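Local coordinates for tryptophan synthase alpha-subunit (Pyrococcus furiosus, PDB 1GEQ), which catalyses the aldol cleavage of indoleglycerol phosphate to indole and glyceraldehyde 3-phosphate, as the alpha subunit of tryptophan synthase, at residues Ile8-Ala13 against Glu53-Ala58; Leu37-Ser42 against Phe63-Ala68; Ile45-Thr50 against Val84-Tyr89. All coordinates share one frame; numbering follows the deposited sequence.

Interaction 1. Residues Ile8-Ala13 against Glu53-Ala58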
# COMPACT_ATOMS: atom_id res chain seq x y z
N ILE A 8 3.46 6.65 4.77
CA ILE A 8 3.38 5.23 4.48
C ILE A 8 4.01 4.94 3.13
O ILE A 8 3.39 5.17 2.09
CB ILE A 8 1.91 4.77 4.47
CG1 ILE A 8 1.26 5.12 5.82
CG2 ILE A 8 1.80 3.28 4.15
CD1 ILE A 8 -0.26 5.08 5.80
N PRO A 9 5.25 4.43 3.12
CA PRO A 9 5.89 4.13 1.84
C PRO A 9 5.24 2.93 1.14
O PRO A 9 4.76 2.01 1.81
CB PRO A 9 7.34 3.83 2.22
CG PRO A 9 7.52 4.48 3.60
CD PRO A 9 6.18 4.22 4.24
N TYR A 10 5.21 2.97 -0.18
CA TYR A 10 4.72 1.85 -0.97
C TYR A 10 5.92 1.46 -1.82
O TYR A 10 6.59 2.33 -2.38
CB TYR A 10 3.58 2.24 -1.93
CG TYR A 10 3.43 1.21 -3.03
CD1 TYR A 10 2.63 0.07 -2.85
CD2 TYR A 10 4.19 1.30 -4.20
CE1 TYR A 10 2.62 -0.96 -3.80
CE2 TYR A 10 4.18 0.28 -5.15
CZ TYR A 10 3.40 -0.85 -4.94
OH TYR A 10 3.43 -1.88 -5.87
N LEU A 11 6.20 0.16 -1.91
CA LEU A 11 7.31 -0.34 -2.72
C LEU A 11 6.84 -1.62 -3.39
O LEU A 11 6.06 -2.37 -2.81
CB LEU A 11 8.54 -0.67 -1.86
CG LEU A 11 9.29 0.45 -1.15
CD1 LEU A 11 10.42 -0.15 -0.32
CD2 LEU A 11 9.86 1.42 -2.17
N THR A 12 7.32 -1.87 -4.61
CA THR A 12 6.94 -3.10 -5.29
C THR A 12 7.96 -4.19 -4.92
O THR A 12 9.17 -3.96 -5.01
CB THR A 12 6.91 -2.90 -6.82
OG1 THR A 12 5.91 -1.93 -7.14
CG2 THR A 12 6.59 -4.21 -7.53
N ALA A 13 7.48 -5.35 -4.49
CA ALA A 13 8.37 -6.45 -4.12
C ALA A 13 9.15 -6.94 -5.35
O ALA A 13 8.58 -7.14 -6.42
CB ALA A 13 7.58 -7.60 -3.51
N GLU A 53 5.07 0.18 -14.44
CA GLU A 53 6.43 -0.09 -14.89
C GLU A 53 7.26 -0.82 -13.85
O GLU A 53 8.19 -1.55 -14.20
CB GLU A 53 7.11 1.22 -15.30
CG GLU A 53 6.50 1.86 -16.54
CD GLU A 53 7.16 3.17 -16.93
OE1 GLU A 53 6.82 3.71 -18.01
OE2 GLU A 53 8.03 3.67 -16.18
N SER A 54 6.94 -0.64 -12.56
CA SER A 54 7.68 -1.32 -11.50
C SER A 54 7.28 -2.78 -11.47
O SER A 54 8.12 -3.65 -11.24
CB SER A 54 7.43 -0.66 -10.14
OG SER A 54 6.08 -0.82 -9.74
N HIS A 55 5.99 -3.05 -11.68
CA HIS A 55 5.52 -4.43 -11.70
C HIS A 55 6.24 -5.17 -12.83
O HIS A 55 6.66 -6.31 -12.67
CB HIS A 55 4.00 -4.50 -11.96
CG HIS A 55 3.15 -4.22 -10.76
ND1 HIS A 55 2.15 -5.07 -10.35
CD2 HIS A 55 3.14 -3.18 -9.89
CE1 HIS A 55 1.55 -4.56 -9.29
NE2 HIS A 55 2.14 -3.42 -8.99
N TYR A 56 6.34 -4.51 -13.98
CA TYR A 56 7.00 -5.09 -15.15
C TYR A 56 8.48 -5.38 -14.88
O TYR A 56 8.98 -6.44 -15.24
CB TYR A 56 6.85 -4.13 -16.34
CG TYR A 56 5.40 -3.80 -16.66
CD1 TYR A 56 5.08 -2.65 -17.38
CD2 TYR A 56 4.36 -4.63 -16.24
CE1 TYR A 56 3.75 -2.33 -17.66
CE2 TYR A 56 3.04 -4.32 -16.51
CZ TYR A 56 2.73 -3.17 -17.22
OH TYR A 56 1.42 -2.87 -17.48
N ARG A 57 9.17 -4.44 -14.25
CA ARG A 57 10.58 -4.64 -13.93
C ARG A 57 10.75 -5.86 -13.04
O ARG A 57 11.54 -6.75 -13.34
CB ARG A 57 11.16 -3.41 -13.21
CG ARG A 57 11.42 -2.20 -14.09
CD ARG A 57 12.36 -1.22 -13.39
NE ARG A 57 11.76 -0.64 -12.20
CZ ARG A 57 10.96 0.43 -12.21
NH1 ARG A 57 10.68 1.04 -13.36
NH2 ARG A 57 10.44 0.89 -11.08
N ALA A 58 9.99 -5.90 -11.94
CA ALA A 58 10.07 -7.00 -10.99
C ALA A 58 9.84 -8.35 -11.65
O ALA A 58 10.56 -9.31 -11.38
CB ALA A 58 9.06 -6.80 -9.86

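Interaction 2. Residues Leu37-Ser42 against Phe63-Ala68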
# COMPACT_ATOMS: atom_id res chain seq x y z
N LEU A 37 3.55 -3.13 0.77
CA LEU A 37 4.44 -3.91 -0.09
C LEU A 37 3.60 -4.50 -1.21
O LEU A 37 2.71 -5.32 -0.96
CB LEU A 37 5.11 -5.03 0.71
CG LEU A 37 6.15 -5.89 -0.02
CD1 LEU A 37 7.32 -5.03 -0.45
CD2 LEU A 37 6.63 -7.02 0.90
N GLY A 38 3.89 -4.09 -2.44
CA GLY A 38 3.11 -4.58 -3.57
C GLY A 38 3.64 -5.82 -4.25
O GLY A 38 4.84 -5.95 -4.51
N ILE A 39 2.73 -6.75 -4.51
CA ILE A 39 3.06 -7.99 -5.18
C ILE A 39 2.86 -7.78 -6.69
O ILE A 39 1.74 -7.48 -7.13
CB ILE A 39 2.13 -9.13 -4.72
CG1 ILE A 39 2.40 -9.44 -3.24
CG2 ILE A 39 2.36 -10.38 -5.58
CD1 ILE A 39 1.51 -10.52 -2.68
N PRO A 40 3.93 -7.94 -7.47
CA PRO A 40 3.93 -7.78 -8.93
C PRO A 40 2.86 -8.61 -9.62
O PRO A 40 2.61 -9.75 -9.25
CB PRO A 40 5.34 -8.24 -9.33
CG PRO A 40 6.16 -7.93 -8.12
CD PRO A 40 5.26 -8.34 -6.99
N PHE A 41 2.24 -8.02 -10.64
CA PHE A 41 1.20 -8.69 -11.40
C PHE A 41 1.35 -8.29 -12.87
O PHE A 41 1.67 -7.14 -13.17
CB PHE A 41 -0.18 -8.31 -10.88
CG PHE A 41 -1.30 -9.00 -11.59
CD1 PHE A 41 -1.30 -10.39 -11.70
CD2 PHE A 41 -2.34 -8.28 -12.14
CE1 PHE A 41 -2.33 -11.06 -12.37
CE2 PHE A 41 -3.38 -8.93 -12.81
CZ PHE A 41 -3.37 -10.33 -12.93
N SER A 42 1.13 -9.24 -13.78
CA SER A 42 1.28 -8.98 -15.21
C SER A 42 0.33 -7.94 -15.80
O SER A 42 0.66 -7.32 -16.81
CB SER A 42 1.17 -10.29 -16.00
OG SER A 42 -0.06 -10.94 -15.73
N PHE A 63 10.71 -12.29 -10.50
CA PHE A 63 10.17 -12.34 -9.15
C PHE A 63 9.23 -13.52 -8.97
O PHE A 63 8.51 -13.91 -9.89
CB PHE A 63 9.44 -11.03 -8.82
CG PHE A 63 8.69 -11.08 -7.52
CD1 PHE A 63 7.34 -11.40 -7.49
CD2 PHE A 63 9.35 -10.83 -6.32
CE1 PHE A 63 6.66 -11.47 -6.28
CE2 PHE A 63 8.68 -10.91 -5.11
CZ PHE A 63 7.33 -11.23 -5.09
N LYS A 64 9.24 -14.09 -7.77
CA LYS A 64 8.39 -15.23 -7.45
C LYS A 64 7.50 -14.86 -6.27
O LYS A 64 7.96 -14.24 -5.32
CB LYS A 64 9.26 -16.44 -7.10
CG LYS A 64 9.24 -17.54 -8.15
CD LYS A 64 9.36 -16.96 -9.55
CE LYS A 64 9.09 -18.02 -10.61
NZ LYS A 64 8.72 -17.42 -11.92
N LEU A 65 6.23 -15.23 -6.36
CA LEU A 65 5.25 -14.92 -5.32
C LEU A 65 5.75 -15.10 -3.90
O LEU A 65 5.65 -14.18 -3.08
CB LEU A 65 3.99 -15.77 -5.49
CG LEU A 65 2.90 -15.50 -4.45
CD1 LEU A 65 2.26 -14.14 -4.72
CD2 LEU A 65 1.84 -16.59 -4.48
N ARG A 66 6.27 -16.28 -3.60
CA ARG A 66 6.77 -16.59 -2.26
C ARG A 66 7.90 -15.69 -1.79
O ARG A 66 8.12 -15.55 -0.58
CB ARG A 66 7.19 -18.06 -2.20
CG ARG A 66 6.07 -19.03 -2.58
CD ARG A 66 5.70 -19.98 -1.43
NE ARG A 66 4.27 -19.93 -1.12
CZ ARG A 66 3.30 -20.20 -1.99
NH1 ARG A 66 3.59 -20.54 -3.24
NH2 ARG A 66 2.03 -20.12 -1.60
N GLU A 67 8.62 -15.08 -2.72
CA GLU A 67 9.72 -14.19 -2.33
C GLU A 67 9.18 -13.01 -1.55
O GLU A 67 9.91 -12.39 -0.77
CB GLU A 67 10.49 -13.73 -3.57
CG GLU A 67 11.43 -14.79 -4.11
CD GLU A 67 12.05 -14.40 -5.44
OE1 GLU A 67 12.80 -15.23 -6.00
OE2 GLU A 67 11.78 -13.28 -5.93
N ALA A 68 7.91 -12.69 -1.75
CA ALA A 68 7.29 -11.58 -1.04
C ALA A 68 7.28 -11.94 0.44
O ALA A 68 7.59 -11.11 1.29
CB ALA A 68 5.86 -11.37 -1.54

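Interaction 3. Residues Ile45-Thr50 against Val84-Tyr89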
# COMPACT_ATOMS: atom_id res chain seq x y z
N ILE A 45 -3.85 -3.21 -14.15
CA ILE A 45 -4.76 -2.25 -14.78
C ILE A 45 -5.35 -1.14 -13.91
O ILE A 45 -5.96 -0.21 -14.43
CB ILE A 45 -5.95 -2.97 -15.45
CG1 ILE A 45 -6.86 -3.57 -14.38
CG2 ILE A 45 -5.44 -4.06 -16.39
CD1 ILE A 45 -8.23 -3.97 -14.88
N ALA A 46 -5.19 -1.22 -12.59
CA ALA A 46 -5.74 -0.20 -11.72
C ALA A 46 -4.68 0.79 -11.25
O ALA A 46 -4.98 1.74 -10.52
CB ALA A 46 -6.41 -0.85 -10.51
N ASP A 47 -3.44 0.57 -11.66
CA ASP A 47 -2.34 1.44 -11.25
C ASP A 47 -1.93 2.46 -12.29
O ASP A 47 -2.23 2.32 -13.48
CB ASP A 47 -1.11 0.61 -10.87
CG ASP A 47 -1.23 -0.01 -9.50
OD1 ASP A 47 -1.40 -1.24 -9.41
OD2 ASP A 47 -1.15 0.75 -8.51
N GLY A 48 -1.24 3.50 -11.82
CA GLY A 48 -0.74 4.53 -12.71
C GLY A 48 0.49 4.00 -13.43
O GLY A 48 1.03 2.95 -13.05
N LYS A 49 0.95 4.72 -14.44
CA LYS A 49 2.11 4.29 -15.23
C LYS A 49 3.37 3.97 -14.45
O LYS A 49 3.99 2.93 -14.66
CB LYS A 49 2.40 5.34 -16.31
CG LYS A 49 3.71 5.13 -17.08
CD LYS A 49 3.69 5.86 -18.43
CE LYS A 49 5.05 6.44 -18.80
NZ LYS A 49 5.35 7.72 -18.10
N THR A 50 3.77 4.86 -13.54
CA THR A 50 4.97 4.64 -12.76
C THR A 50 4.94 3.30 -12.04
O THR A 50 5.91 2.53 -12.10
CB THR A 50 5.20 5.79 -11.76
OG1 THR A 50 5.30 7.03 -12.48
CG2 THR A 50 6.48 5.58 -10.96
N VAL A 84 1.42 -3.94 5.19
CA VAL A 84 0.19 -4.24 4.47
C VAL A 84 0.61 -4.78 3.11
O VAL A 84 1.33 -4.11 2.36
CB VAL A 84 -0.68 -2.98 4.25
CG1 VAL A 84 -1.88 -3.33 3.38
CG2 VAL A 84 -1.15 -2.41 5.58
N LEU A 85 0.18 -5.99 2.79
CA LEU A 85 0.51 -6.59 1.51
C LEU A 85 -0.55 -6.13 0.51
O LEU A 85 -1.75 -6.24 0.78
CB LEU A 85 0.50 -8.11 1.65
CG LEU A 85 1.50 -8.91 0.82
CD1 LEU A 85 2.92 -8.45 1.14
CD2 LEU A 85 1.34 -10.39 1.13
N MET A 86 -0.11 -5.59 -0.62
CA MET A 86 -1.03 -5.13 -1.66
C MET A 86 -0.92 -6.08 -2.85
O MET A 86 0.19 -6.36 -3.34
CB MET A 86 -0.68 -3.70 -2.07
CG MET A 86 -1.70 -3.05 -2.99
SD MET A 86 -1.29 -1.33 -3.37
CE MET A 86 -2.28 -1.04 -4.86
N THR A 87 -2.05 -6.56 -3.34
CA THR A 87 -2.01 -7.51 -4.44
C THR A 87 -3.28 -7.53 -5.28
O THR A 87 -4.34 -7.10 -4.84
CB THR A 87 -1.80 -8.95 -3.90
OG1 THR A 87 -1.65 -9.87 -4.99
CG2 THR A 87 -3.00 -9.36 -3.07
N TYR A 88 -3.15 -8.05 -6.49
CA TYR A 88 -4.30 -8.22 -7.36
C TYR A 88 -4.85 -9.59 -6.97
O TYR A 88 -4.15 -10.37 -6.32
CB TYR A 88 -3.87 -8.18 -8.83
CG TYR A 88 -3.72 -6.76 -9.33
CD1 TYR A 88 -2.65 -5.96 -8.92
CD2 TYR A 88 -4.68 -6.20 -10.17
CE1 TYR A 88 -2.55 -4.64 -9.33
CE2 TYR A 88 -4.58 -4.87 -10.59
CZ TYR A 88 -3.52 -4.10 -10.17
OH TYR A 88 -3.43 -2.79 -10.59
N TYR A 89 -6.10 -9.88 -7.35
CA TYR A 89 -6.75 -11.14 -6.96
C TYR A 89 -6.23 -12.44 -7.58
O TYR A 89 -6.22 -13.48 -6.92
CB TYR A 89 -8.26 -11.03 -7.20
CG TYR A 89 -9.08 -12.09 -6.48
CD1 TYR A 89 -8.94 -12.28 -5.11
CD2 TYR A 89 -10.01 -12.87 -7.17
CE1 TYR A 89 -9.71 -13.22 -4.43
CE2 TYR A 89 -10.79 -13.82 -6.49
CZ TYR A 89 -10.63 -13.98 -5.12
OH TYR A 89 -11.40 -14.91 -4.44

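Interaction 1. Residues Ile8-Ala13 against Glu53-Ala58
Ser54 and Thr12 meet hydroxyl to hydroxyl, where the end of barrel strand 6-12 passes helix 49-60. Ser54 OG lies 2.8 Å from Thr12 OG1, at hydrogen-bonding distance, though which neighbour takes the Thr12 proton remains open; the stronger polar partner of Ser54 is the carbonyl of Ile51, one turn back in the helix. One residue on, the side chains of His55 and Tyr10 cross at about a right angle. His55 NE2 comes within 3.7 Å of Tyr10 OH, and the backbone N of Phe41 engages His55 ND1; Tyr10 is also about 4 Å from active-site Glu36 between side chains. Ala58, a turn beyond Ser54, closes the contact with its methyl: CB sits 3.5 Å from Ala13 O and 4.3 Å from Thr12 CG2. Thr12 presents both branches because CG2 is anti to the backbone N (chi1 of OG1 -63°), leaving OG1 to reach Ser54 and, at 2.8 Å, Tyr10 OH. A valine here would probably break the hydroxyl chain, leaving Tyr10 OH and Ser54 OG each without that mate. Three neighbouring hydroxyls are thus buried between strand and helix, their polar ends dependent on one another and on Ile51 O.

Interaction 2. Residues Leu37-Ser42 against Phe63-Ala68
Pro40 against Phe63 and Ile39 against Leu65 and Ala68 make this a buried, apolar contact, with no hydrogen bond across it; it joins the chain at the C-terminal end of strand 35-38 to the start of helix 65-76, on the outside of the barrel. The proline carries its tightest part. Its side chain crosses that of Phe63 at about a right angle, and its CG lies over one face of the phenyl ring, 4.1 Å from the ring centroid and 27° off the normal, a CH-pi contact. Pro40 CD leans toward one side of that ring and comes within 3.5 Å of Phe63 CE1. The phenyl group reaches the proline because its CG is anti to the backbone N (chi1 172°), and the methyl of Ala68 sits in plane at its edge. In the (beta/alpha)8 barrel of this family, the chain leaves strand 35-38, runs through helices 49-60 and 65-76, and returns as strand 83-87, a parallel neighbour; the contact lies within that crossover connection. Ile39 uses two branches. Its CG2 methyl touches Leu65 CD1 at 3.9 Å, whereas CG1 faces Ala68 CB at 4.3 Å, a looser fit. Leu37 adds a marginal contact on strand 35-38, with CD2 4.2 Å from Ala68 O, and its side chain also packs on Ile71 and Val72 further along helix 65-76. Phe100 of helix 97-107 touches both Ile39 and Leu65, and Ala58 and Leu59 of helix 49-60 pack on Pro40.

Interaction 3. Residues Ile45-Thr50 against Val84-Tyr89
Tyr88 and the active-site proton acceptor Asp47 meet through the phenol oxygen, which is gripped by two hydrogen bonds. Tyr88 OH donates to Asp47 OD1 at 2.8 Å, and the backbone N of Ala46 donates to Tyr88 OH at 3.1 Å. Both partners lie at the ring edge, near its plane. The carboxylate is turned 57° against the ring, and the phenol meets OD1 from 41° above the carboxylate plane. Asp47 CG stands beside the backbone N and anti to the carbonyl carbon (chi1 -78°), which brings OD1 to the phenol; the bond to OD1 is likely to limit the swing of this acid, while the Ala46 N-H helps fix the phenol oxygen that makes it. The remaining contacts are looser. Asp47 OD2 comes no nearer to the strand than 4.2 Å, at Met86 CE, and Ala46 and Ile45 are exposed residues at the solvent edge of the contact, the Ala46 methyl lying 3.6 Å from Tyr88 OH. By contrast Tyr88 is buried, its ring meeting that of Phe41 and its side chain packing on Pro44 and Asp116. The contact bridges the loop that leads into helix 49-60, with Gly48 at the N-cap, and the end of strand 83-87 with Tyr88 just beyond it; that strand pairs with strand 35-38 through Leu37 and with strand 111-114 through Leu85.

The three contacts tie consecutive parts of one barrel wall together, strands 6-12, 35-38 and 83-87 being parallel neighbours. Between interactions 1 and 2, Ala13 N and Gly38 O lie 2.7 Å apart, a probable hydrogen bond; between 2 and 3, Ile39 N and Met86 O are 2.8 Å apart, another. Interactions 1 and 3 share helix 49-60 and meet near the active site: His55 NE2 is 4.2 Å from Asp47 OD1, and Tyr10 CE1 is 3.9 Å from Met86 SD. Tyr10 and Met86 each approach Glu36, the other proton acceptor, to about 4 Å between side chains. Interaction 2 stands further out, Pro40 about 10 Å from Asp47 and Leu37 about 6 Å from Glu36 between side chains.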